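Local coordinates for protein multicopper oxidase (Arthrobacter sp. FB24, PDB 3GDC) that probably uses bound copper to oxidise substrates while reducing dioxygen to water, as a multicopper oxidase of the laccase type, at residues G145-F150 against V166-G171. Sequence-based numbering, arbitrary orientation.
Sequences GLYGGF and VMVMNG
Tyr147 reaches across from its strand to Asn170 and Val168, and its hydroxyl ends against the Asn170 side chain. CG of Tyr147 lies between the backbone N and the carbonyl carbon (chi1 43°), which folds the ring back along its own backbone, toward Gly145. The inverse gamma turn centred on Leu146, with its bond from Tyr147 N to Gly145 O, places that oxygen over the centre of one ring face, 3.7 Å above the plane. The ring and the side-chain amide of Asn170 are nearly perpendicular, with planes 82° apart. Tyr147 OH comes within 3.3 Å of Asn170 CB, and the amide group meets the hydroxyl end of the ring. Nearer the base of the ring, Tyr147 CD1 approaches Val168 CG1 at 4.3 Å, a loose apolar contact made obliquely. Ile63 and Val212 also pack on Tyr147.

A water lies at the ring edge, in plane. Tyr147 OH donates to it at 2.6 Å, and the water donates to Gly171 O at 2.7 Å. This water bridge directs the hydroxyl proton and links the two strands. A phenylalanine here would probably leave the water without its donor and break the link to Gly171 O.

The contact is buried and modest, with 177 Å² covered in all. It is packing between two sheets, consistent with the joining of two cupredoxin-like domains. Strand 147-153 runs between strands 67-71 and 127-132. Strand 163-172 lies between strands 182-185 and 205-211, and its Met167 and Met169 turn to strands 205-211 and 218-223.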
ATOM      1  N   GLY A 145       9.912  -5.221 -21.140  1.00 14.55           N
ATOM      2  CA  GLY A 145       9.941  -6.630 -20.808  1.00 13.89           C
ATOM      3  C   GLY A 145      11.164  -7.114 -20.049  1.00 13.00           C
ATOM      4  O   GLY A 145      11.240  -8.294 -19.701  1.00 13.17           O
ATOM      5  N   LEU A 146      12.109  -6.210 -19.786  1.00 13.00           N
ATOM      6  CA  LEU A 146      13.386  -6.595 -19.164  1.00 12.32           C
ATOM      7  C   LEU A 146      13.297  -6.734 -17.640  1.00 11.91           C
ATOM      8  O   LEU A 146      13.711  -5.848 -16.887  1.00 11.13           O
ATOM      9  CB  LEU A 146      14.521  -5.641 -19.580  1.00 12.96           C
ATOM     10  CG  LEU A 146      14.870  -5.664 -21.069  1.00 12.76           C
ATOM     11  CD1 LEU A 146      15.834  -4.527 -21.381  1.00 14.96           C
ATOM     12  CD2 LEU A 146      15.457  -7.007 -21.524  1.00 15.30           C
ATOM     13  N   TYR A 147      12.752  -7.864 -17.196  1.00 11.79           N
ATOM     14  CA  TYR A 147      12.665  -8.184 -15.769  1.00 12.43           C
ATOM     15  C   TYR A 147      12.472  -9.672 -15.571  1.00 12.74           C
ATOM     16  O   TYR A 147      12.012 -10.376 -16.477  1.00 13.39           O
ATOM     17  CB  TYR A 147      11.507  -7.429 -15.104  1.00 12.61           C
ATOM     18  CG  TYR A 147      10.241  -7.436 -15.954  1.00 13.84           C
ATOM     19  CD1 TYR A 147       9.453  -8.583 -16.056  1.00 14.01           C
ATOM     20  CD2 TYR A 147       9.853  -6.301 -16.669  1.00 13.88           C
ATOM     21  CE1 TYR A 147       8.276  -8.598 -16.845  1.00 12.75           C
ATOM     22  CE2 TYR A 147       8.693  -6.308 -17.459  1.00 13.48           C
ATOM     23  CZ  TYR A 147       7.918  -7.471 -17.533  1.00 13.28           C
ATOM     24  OH  TYR A 147       6.778  -7.505 -18.318  1.00 15.03           O
ATOM     25  N   GLY A 148      12.821 -10.159 -14.385  1.00 12.61           N
ATOM     26  CA  GLY A 148      12.553 -11.557 -14.037  1.00 12.44           C
ATOM     27  C   GLY A 148      12.699 -11.731 -12.549  1.00 12.86           C
ATOM     28  O   GLY A 148      13.123 -10.799 -11.840  1.00 12.90           O
ATOM     29  N   GLY A 149      12.339 -12.917 -12.073  1.00 12.85           N
ATOM     30  CA  GLY A 149      12.407 -13.250 -10.669  1.00 13.02           C
ATOM     31  C   GLY A 149      13.786 -13.778 -10.297  1.00 13.53           C
ATOM     32  O   GLY A 149      14.499 -14.348 -11.135  1.00 13.15           O
ATOM     33  N   PHE A 150      14.127 -13.623  -9.026  1.00 13.55           N
ATOM     34  CA  PHE A 150      15.418 -14.089  -8.489  1.00 14.43           C
ATOM     35  C   PHE A 150      15.122 -14.613  -7.089  1.00 15.09           C
ATOM     36  O   PHE A 150      14.864 -13.827  -6.170  1.00 14.16           O
ATOM     37  CB  PHE A 150      16.406 -12.921  -8.490  1.00 14.99           C
ATOM     38  CG  PHE A 150      17.677 -13.163  -7.708  1.00 16.39           C
ATOM     39  CD1 PHE A 150      18.317 -14.407  -7.731  1.00 19.37           C
ATOM     40  CD2 PHE A 150      18.244 -12.119  -6.967  1.00 18.46           C
ATOM     41  CE1 PHE A 150      19.508 -14.614  -7.009  1.00 19.22           C
ATOM     42  CE2 PHE A 150      19.429 -12.307  -6.250  1.00 18.49           C
ATOM     43  CZ  PHE A 150      20.058 -13.567  -6.270  1.00 19.20           C
ATOM     44  N   VAL A 166       5.960 -19.428  -9.406  1.00 13.92           N
ATOM     45  CA  VAL A 166       6.297 -18.013  -9.515  1.00 14.53           C
ATOM     46  C   VAL A 166       5.259 -17.290 -10.374  1.00 14.64           C
ATOM     47  O   VAL A 166       4.841 -17.776 -11.427  1.00 13.77           O
ATOM     48  CB  VAL A 166       7.766 -17.765 -10.035  1.00 14.67           C
ATOM     49  CG1 VAL A 166       8.024 -18.417 -11.392  1.00 15.76           C
ATOM     50  CG2 VAL A 166       8.103 -16.274 -10.066  1.00 15.48           C
ATOM     51  N   MET A 167       4.849 -16.122  -9.892  1.00 13.83           N
ATOM     52  CA  MET A 167       3.883 -15.280 -10.590  1.00 14.40           C
ATOM     53  C   MET A 167       4.395 -13.849 -10.677  1.00 13.61           C
ATOM     54  O   MET A 167       4.513 -13.153  -9.652  1.00 13.95           O
ATOM     55  CB  MET A 167       2.535 -15.309  -9.859  1.00 13.76           C
ATOM     56  CG  MET A 167       1.849 -16.659  -9.952  1.00 15.27           C
ATOM     57  SD  MET A 167       0.169 -16.570  -9.317  1.00 16.16           S
ATOM     58  CE  MET A 167      -0.421 -18.209  -9.798  1.00 15.51           C
ATOM     59  N   VAL A 168       4.689 -13.412 -11.896  1.00 13.28           N
ATOM     60  CA  VAL A 168       5.146 -12.048 -12.131  1.00 13.55           C
ATOM     61  C   VAL A 168       3.996 -11.247 -12.758  1.00 13.65           C
ATOM     62  O   VAL A 168       3.486 -11.594 -13.836  1.00 13.97           O
ATOM     63  CB  VAL A 168       6.401 -11.988 -13.030  1.00 13.11           C
ATOM     64  CG1 VAL A 168       6.851 -10.542 -13.215  1.00 14.88           C
ATOM     65  CG2 VAL A 168       7.547 -12.859 -12.451  1.00 13.87           C
ATOM     66  N   MET A 169       3.578 -10.201 -12.053  1.00 13.73           N
ATOM     67  CA  MET A 169       2.470  -9.354 -12.489  1.00 14.34           C
ATOM     68  C   MET A 169       3.032  -8.178 -13.265  1.00 14.34           C
ATOM     69  O   MET A 169       3.873  -7.432 -12.747  1.00 14.18           O
ATOM     70  CB  MET A 169       1.672  -8.834 -11.279  1.00 13.54           C
ATOM     71  CG  MET A 169       1.112  -9.900 -10.366  1.00 14.02           C
ATOM     72  SD  MET A 169       0.188  -9.194  -8.979  1.00 16.32           S
ATOM     73  CE  MET A 169       1.517  -8.401  -8.046  1.00 15.84           C
ATOM     74  N   ASN A 170       2.574  -8.003 -14.504  1.00 14.39           N
ATOM     75  CA  ASN A 170       3.072  -6.917 -15.339  1.00 14.55           C
ATOM     76  C   ASN A 170       1.963  -6.192 -16.100  1.00 15.40           C
ATOM     77  O   ASN A 170       0.770  -6.490 -15.932  1.00 15.72           O
ATOM     78  CB  ASN A 170       4.124  -7.438 -16.339  1.00 14.46           C
ATOM     79  CG  ASN A 170       3.518  -8.353 -17.407  1.00 14.02           C
ATOM     80  OD1 ASN A 170       2.310  -8.577 -17.417  1.00 15.53           O
ATOM     81  ND2 ASN A 170       4.351  -8.871 -18.311  1.00 14.81           N
ATOM     82  N   GLY A 171       2.384  -5.244 -16.931  1.00 15.74           N
ATOM     83  CA  GLY A 171       1.478  -4.474 -17.774  1.00 16.54           C
ATOM     84  C   GLY A 171       2.117  -4.275 -19.126  1.00 16.81           C
ATOM     85  O   GLY A 171       3.346  -4.324 -19.264  1.00 16.66           O
TER
HETATM   86  O   HOH W   1       5.906  -5.157 -19.014  1.00 17.77           O